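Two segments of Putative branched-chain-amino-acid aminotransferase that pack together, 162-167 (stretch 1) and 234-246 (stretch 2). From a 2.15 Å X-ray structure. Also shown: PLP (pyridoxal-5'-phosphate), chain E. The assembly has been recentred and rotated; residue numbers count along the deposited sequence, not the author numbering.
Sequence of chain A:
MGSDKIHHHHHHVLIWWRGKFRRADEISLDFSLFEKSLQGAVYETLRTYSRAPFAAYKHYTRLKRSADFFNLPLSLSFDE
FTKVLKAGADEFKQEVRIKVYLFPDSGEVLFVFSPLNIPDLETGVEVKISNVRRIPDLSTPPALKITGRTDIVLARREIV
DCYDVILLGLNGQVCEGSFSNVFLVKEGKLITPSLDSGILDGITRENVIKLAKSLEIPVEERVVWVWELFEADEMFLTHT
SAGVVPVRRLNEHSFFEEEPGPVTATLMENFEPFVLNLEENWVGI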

ATOM      1  N   CYS A 162     -11.158   0.123  27.466  1.00 38.00           N
ATOM      2  CA  CYS A 162      -9.877   0.795  27.428  1.00 34.78           C
ATOM      3  C   CYS A 162     -10.110   2.298  27.410  1.00 30.92           C
ATOM      4  O   CYS A 162     -11.241   2.780  27.318  1.00 31.00           O
ATOM      5  CB  CYS A 162      -9.020   0.293  26.244  1.00 33.32           C
ATOM      6  SG  CYS A 162      -9.724   0.578  24.629  1.00 33.53           S
ATOM      7  N   TYR A 163      -9.024   3.034  27.541  1.00 28.96           N
ATOM      8  CA  TYR A 163      -9.062   4.480  27.543  1.00 30.12           C
ATOM      9  C   TYR A 163      -9.040   5.095  26.135  1.00 28.12           C
ATOM     10  O   TYR A 163      -9.741   6.042  25.850  1.00 28.37           O
ATOM     11  CB  TYR A 163      -7.837   4.956  28.323  1.00 30.28           C
ATOM     12  CG  TYR A 163      -7.757   6.426  28.527  1.00 26.00           C
ATOM     13  CD1 TYR A 163      -8.454   7.036  29.577  1.00 31.45           C
ATOM     14  CD2 TYR A 163      -6.940   7.217  27.725  1.00 28.58           C
ATOM     15  CE1 TYR A 163      -8.348   8.405  29.806  1.00 32.59           C
ATOM     16  CE2 TYR A 163      -6.835   8.599  27.943  1.00 26.74           C
ATOM     17  CZ  TYR A 163      -7.545   9.186  28.974  1.00 30.75           C
ATOM     18  OH  TYR A 163      -7.439  10.553  29.189  1.00 30.80           O
ATOM     19  N   ASP A 164      -8.150   4.599  25.292  1.00 30.28           N
ATOM     20  CA  ASP A 164      -8.077   4.994  23.889  1.00 28.18           C
ATOM     21  C   ASP A 164      -7.571   3.778  23.113  1.00 27.92           C
ATOM     22  O   ASP A 164      -7.039   2.847  23.701  1.00 29.89           O
ATOM     23  CB  ASP A 164      -7.148   6.212  23.720  1.00 28.04           C
ATOM     24  CG  ASP A 164      -7.348   6.952  22.388  1.00 29.25           C
ATOM     25  OD1 ASP A 164      -8.232   6.559  21.603  1.00 25.27           O
ATOM     26  OD2 ASP A 164      -6.612   7.933  22.114  1.00 26.30           O
ATOM     27  N   VAL A 165      -7.793   3.769  21.802  1.00 31.16           N
ATOM     28  CA  VAL A 165      -7.262   2.749  20.894  1.00 29.76           C
ATOM     29  C   VAL A 165      -6.126   3.372  20.049  1.00 29.72           C
ATOM     30  O   VAL A 165      -6.158   4.554  19.736  1.00 27.45           O
ATOM     31  CB  VAL A 165      -8.357   2.124  19.987  1.00 31.06           C
ATOM     32  CG1 VAL A 165      -9.343   1.289  20.828  1.00 26.27           C
ATOM     33  CG2 VAL A 165      -9.090   3.193  19.140  1.00 25.14           C
ATOM     34  N   ILE A 166      -5.110   2.567  19.725  1.00 30.64           N
ATOM     35  CA  ILE A 166      -3.960   3.004  18.945  1.00 28.19           C
ATOM     36  C   ILE A 166      -4.133   2.639  17.453  1.00 28.50           C
ATOM     37  O   ILE A 166      -4.209   1.463  17.090  1.00 28.18           O
ATOM     38  CB  ILE A 166      -2.659   2.382  19.516  1.00 29.25           C
ATOM     39  CG1 ILE A 166      -2.567   2.597  21.048  1.00 28.29           C
ATOM     40  CG2 ILE A 166      -1.439   2.890  18.796  1.00 24.45           C
ATOM     41  CD1 ILE A 166      -2.787   4.011  21.574  1.00 29.47           C
ATOM     42  N   LEU A 167      -4.237   3.668  16.614  1.00 28.30           N
ATOM     43  CA  LEU A 167      -4.286   3.509  15.163  1.00 27.17           C
ATOM     44  C   LEU A 167      -2.869   3.400  14.607  1.00 29.37           C
ATOM     45  O   LEU A 167      -2.016   4.259  14.873  1.00 29.64           O
ATOM     46  CB  LEU A 167      -5.024   4.664  14.466  1.00 28.47           C
ATOM     47  CG  LEU A 167      -6.541   4.825  14.608  1.00 28.10           C
ATOM     48  CD1 LEU A 167      -6.873   5.503  15.925  1.00 25.07           C
ATOM     49  CD2 LEU A 167      -7.176   5.557  13.404  1.00 22.59           C
ATOM     50  N   GLU A 234       8.532   2.326  28.844  1.00 29.71           N
ATOM     51  CA  GLU A 234       7.391   3.131  29.241  1.00 29.37           C
ATOM     52  C   GLU A 234       6.591   3.510  28.012  1.00 29.25           C
ATOM     53  O   GLU A 234       7.122   3.558  26.926  1.00 27.97           O
ATOM     54  CB  GLU A 234       7.812   4.451  29.948  1.00 30.10           C
ATOM     55  CG  GLU A 234       8.943   4.337  30.949  1.00 29.88           C
ATOM     56  CD  GLU A 234       9.306   5.652  31.638  1.00 31.19           C
ATOM     57  OE1 GLU A 234       8.406   6.469  31.895  1.00 33.16           O
ATOM     58  OE2 GLU A 234      10.498   5.843  31.968  1.00 32.54           O
HETATM   59  N   MSE A 235       5.313   3.816  28.222  1.00 30.47           N
HETATM   60  CA  MSE A 235       4.439   4.360  27.196  1.00 29.17           C
HETATM   61  C   MSE A 235       3.457   5.350  27.830  1.00 29.15           C
HETATM   62  O   MSE A 235       3.068   5.193  28.989  1.00 31.44           O
HETATM   63  CB  MSE A 235       3.711   3.213  26.495  1.00 31.79           C
HETATM   64  CG  MSE A 235       2.687   3.616  25.432  1.00 26.74           C
HETATM   65 SE   MSE A 235       1.851   2.082  24.595  0.75 21.72          SE
HETATM   66  CE  MSE A 235       0.768   2.990  23.414  1.00 26.17           C
ATOM     67  N   PHE A 236       3.107   6.405  27.095  1.00 29.18           N
ATOM     68  CA  PHE A 236       2.097   7.376  27.543  1.00 26.32           C
ATOM     69  C   PHE A 236       1.422   8.074  26.359  1.00 28.06           C
ATOM     70  O   PHE A 236       1.923   8.026  25.219  1.00 26.89           O
ATOM     71  CB  PHE A 236       2.657   8.383  28.575  1.00 27.68           C
ATOM     72  CG  PHE A 236       3.680   9.394  28.032  1.00 26.88           C
ATOM     73  CD1 PHE A 236       3.259  10.573  27.419  1.00 29.92           C
ATOM     74  CD2 PHE A 236       5.048   9.194  28.213  1.00 30.96           C
ATOM     75  CE1 PHE A 236       4.184  11.507  26.951  1.00 28.70           C
ATOM     76  CE2 PHE A 236       5.979  10.123  27.757  1.00 31.30           C
ATOM     77  CZ  PHE A 236       5.540  11.286  27.117  1.00 28.45           C
ATOM     78  N   LEU A 237       0.273   8.689  26.655  1.00 28.15           N
ATOM     79  CA  LEU A 237      -0.520   9.430  25.697  1.00 28.42           C
ATOM     80  C   LEU A 237      -0.523  10.906  26.046  1.00 30.56           C
ATOM     81  O   LEU A 237      -0.327  11.282  27.205  1.00 31.70           O
ATOM     82  CB  LEU A 237      -1.971   8.941  25.694  1.00 27.16           C
ATOM     83  CG  LEU A 237      -2.237   7.444  25.597  1.00 28.96           C
ATOM     84  CD1 LEU A 237      -3.737   7.153  25.773  1.00 26.75           C
ATOM     85  CD2 LEU A 237      -1.673   6.874  24.280  1.00 23.44           C
ATOM     86  N   THR A 238      -0.769  11.746  25.047  1.00 31.83           N
ATOM     87  CA  THR A 238      -0.919  13.179  25.271  1.00 32.54           C
ATOM     88  C   THR A 238      -2.181  13.693  24.565  1.00 31.52           C
ATOM     89  O   THR A 238      -2.408  13.395  23.406  1.00 30.77           O
ATOM     90  CB  THR A 238       0.341  13.973  24.766  1.00 31.52           C
ATOM     91  OG1 THR A 238       0.472  13.843  23.344  1.00 29.97           O
ATOM     92  CG2 THR A 238       1.618  13.473  25.428  1.00 25.45           C
ATOM     93  N   HIS A 239      -2.999  14.464  25.266  1.00 32.11           N
ATOM     94  CA  HIS A 239      -4.140  15.143  24.646  1.00 30.71           C
ATOM     95  C   HIS A 239      -4.558  16.358  25.479  1.00 30.49           C
ATOM     96  O   HIS A 239      -4.236  16.448  26.644  1.00 28.33           O
ATOM     97  CB  HIS A 239      -5.322  14.178  24.382  1.00 30.03           C
ATOM     98  CG  HIS A 239      -5.907  13.540  25.605  1.00 30.59           C
ATOM     99  ND1 HIS A 239      -7.099  13.957  26.172  1.00 24.88           N
ATOM    100  CD2 HIS A 239      -5.483  12.493  26.352  1.00 28.04           C
ATOM    101  CE1 HIS A 239      -7.374  13.200  27.219  1.00 30.19           C
ATOM    102  NE2 HIS A 239      -6.412  12.308  27.355  1.00 31.36           N
ATOM    103  N   THR A 240      -5.279  17.285  24.863  1.00 30.67           N
ATOM    104  CA  THR A 240      -5.619  18.559  25.478  1.00 30.46           C
ATOM    105  C   THR A 240      -6.187  18.480  26.907  1.00 31.83           C
ATOM    106  O   THR A 240      -5.689  19.159  27.824  1.00 29.02           O
ATOM    107  CB  THR A 240      -6.607  19.383  24.574  1.00 30.95           C
ATOM    108  OG1 THR A 240      -5.906  19.923  23.440  1.00 29.59           O
ATOM    109  CG2 THR A 240      -7.204  20.528  25.342  1.00 27.89           C
ATOM    110  N   SER A 241      -7.218  17.658  27.101  1.00 31.41           N
ATOM    111  CA  SER A 241      -7.951  17.699  28.359  1.00 34.27           C
ATOM    112  C   SER A 241      -7.132  17.253  29.544  1.00 34.56           C
ATOM    113  O   SER A 241      -7.206  17.887  30.588  1.00 37.54           O
ATOM    114  CB  SER A 241      -9.284  16.921  28.278  1.00 34.87           C
ATOM    115  OG  SER A 241      -9.086  15.571  27.904  1.00 39.78           O
ATOM    116  N   ALA A 242      -6.313  16.219  29.362  1.00 32.31           N
ATOM    117  CA  ALA A 242      -5.636  15.558  30.458  1.00 30.81           C
ATOM    118  C   ALA A 242      -4.125  15.778  30.525  1.00 32.62           C
ATOM    119  O   ALA A 242      -3.542  15.555  31.569  1.00 34.02           O
ATOM    120  CB  ALA A 242      -5.947  14.047  30.418  1.00 31.06           C
ATOM    121  N   GLY A 243      -3.485  16.215  29.442  1.00 32.87           N
ATOM    122  CA  GLY A 243      -2.029  16.411  29.441  1.00 32.77           C
ATOM    123  C   GLY A 243      -1.294  15.096  29.188  1.00 31.48           C
ATOM    124  O   GLY A 243      -1.548  14.450  28.178  1.00 33.04           O
ATOM    125  N   VAL A 244      -0.409  14.692  30.102  1.00 29.92           N
ATOM    126  CA  VAL A 244       0.317  13.410  29.980  1.00 29.93           C
ATOM    127  C   VAL A 244      -0.461  12.296  30.679  1.00 30.17           C
ATOM    128  O   VAL A 244      -0.812  12.432  31.836  1.00 29.45           O
ATOM    129  CB  VAL A 244       1.750  13.493  30.552  1.00 31.21           C
ATOM    130  CG1 VAL A 244       2.415  12.098  30.603  1.00 29.00           C
ATOM    131  CG2 VAL A 244       2.588  14.473  29.759  1.00 28.52           C
ATOM    132  N   VAL A 245      -0.738  11.209  29.957  1.00 31.11           N
ATOM    133  CA  VAL A 245      -1.516  10.096  30.460  1.00 29.95           C
ATOM    134  C   VAL A 245      -0.664   8.824  30.391  1.00 31.23           C
ATOM    135  O   VAL A 245      -0.396   8.306  29.305  1.00 31.35           O
ATOM    136  CB  VAL A 245      -2.861   9.940  29.680  1.00 32.42           C
ATOM    137  CG1 VAL A 245      -3.701   8.787  30.236  1.00 27.49           C
ATOM    138  CG2 VAL A 245      -3.678  11.259  29.740  1.00 24.64           C
ATOM    139  N   PRO A 246      -0.229   8.308  31.553  1.00 30.30           N
ATOM    140  CA  PRO A 246       0.603   7.110  31.552  1.00 30.48           C
ATOM    141  C   PRO A 246      -0.178   5.881  31.132  1.00 30.87           C
ATOM    142  O   PRO A 246      -1.354   5.759  31.489  1.00 29.56           O
ATOM    143  CB  PRO A 246       1.038   6.964  33.024  1.00 31.13           C
ATOM    144  CG  PRO A 246       0.566   8.128  33.714  1.00 29.48           C
ATOM    145  CD  PRO A 246      -0.494   8.781  32.917  1.00 32.05           C
TER
HETATM  146  N1  PLP E 300      -4.749  12.685  17.552  1.00 37.69           N
HETATM  147  C2  PLP E 300      -6.078  12.807  17.162  1.00 44.18           C
HETATM  148  C2A PLP E 300      -6.587  11.861  16.119  1.00 37.75           C
HETATM  149  C3  PLP E 300      -6.898  13.795  17.750  1.00 50.38           C
HETATM  150  O3  PLP E 300      -8.236  13.879  17.444  1.00 51.69           O
HETATM  151  C4  PLP E 300      -6.355  14.658  18.733  1.00 53.30           C
HETATM  152  C4A PLP E 300      -7.221  15.676  19.422  1.00 53.47           C
HETATM  153  O4A PLP E 300      -7.930  15.340  20.389  1.00 64.86           O
HETATM  154  C5  PLP E 300      -5.010  14.510  19.114  1.00 43.80           C
HETATM  155  C6  PLP E 300      -4.221  13.530  18.509  1.00 36.73           C
HETATM  156  C5A PLP E 300      -4.443  15.244  20.308  1.00 42.16           C
HETATM  157  O4P PLP E 300      -4.054  16.559  19.939  1.00 44.26           O
HETATM  158  P   PLP E 300      -3.982  17.787  21.012  1.00 42.88           P
HETATM  159  O1P PLP E 300      -3.835  19.124  20.259  1.00 40.80           O
HETATM  160  O2P PLP E 300      -2.798  17.588  21.915  1.00 35.11           O
HETATM  161  O3P PLP E 300      -5.287  17.721  21.795  1.00 42.59           O

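Segments far apart in sequence often pack through side chains alone, and a single polar pair can be set into an otherwise apolar contact. These stretches illustrate it. Stretch 2 supplies a β-hairpin, strand 234-239 turning back into strand 243-246. Its arms are held by reciprocal backbone hydrogen bonds between Leu 237 and Val 245, N to O at 2.8 Å each way, while the turn is closed by Gly 243 N to His 239 O at 2.9 Å. Gly 243 adopts phi 82° and psi -123°, where a CB would be jammed against the carbonyl O of Ala 242. The strand of stretch 1 runs nearly perpendicular to strand 234-239, at 101°, with the axes 10.4 Å apart at their closest. No backbone hydrogen bond joins the two stretches; the contact is made by side chains.

Along stretch 1, Cys 162 stays out of reach, and the contact opens with Tyr 163, which has the largest area covered by the other stretch. Its t rotamer carries the ring across the hairpin. Tyr 163 CD2 lies 3.8 Å from Leu 237 CD1, and Tyr 163 CE2 lies 3.9 Å from Val 245 CG1, so ring carbons meet methyl groups from both arms. At the far end of the ring, Tyr 163 OH and His 239 NE2 share a 2.7 Å hydrogen bond, in which either could be the donor. The two rings meet rim to rim, with centroids 5.9 Å apart and planes at 49°, an arrangement that brings hydroxyl and imidazole nitrogen together without stacking.

Asp 164 contributes its aliphatic portion: Asp 164 CB approaches Leu 237 CD1 at 4.1 Å. The carboxylate is engaged otherwise, with Asp 164 OD1 accepting a hydrogen bond from Val 165 N at 2.8 Å and both oxygens bonded elsewhere in the structure. Val 165 then points away, as strand alternation predicts, and Ile 166 points toward the hairpin again. Ile 166 CG1 packs 4.1 Å from CE of the selenomethionine Met 235, and Ile 166 CD1 lies 4.1 Å from Leu 237 CD2. Leu 237 therefore bridges the interface, one methyl near Tyr 163 and Asp 164, the other near Ile 166. Leu 167 lies beyond reach.

Just past His 239, Thr 240 binds the cofactor phosphate: Thr 240 N and Thr 240 OG1 donate to PLP O3P at 3.1 and 2.8 Å. The strand that packs against stretch 1 thus leads directly into a cofactor-binding turn.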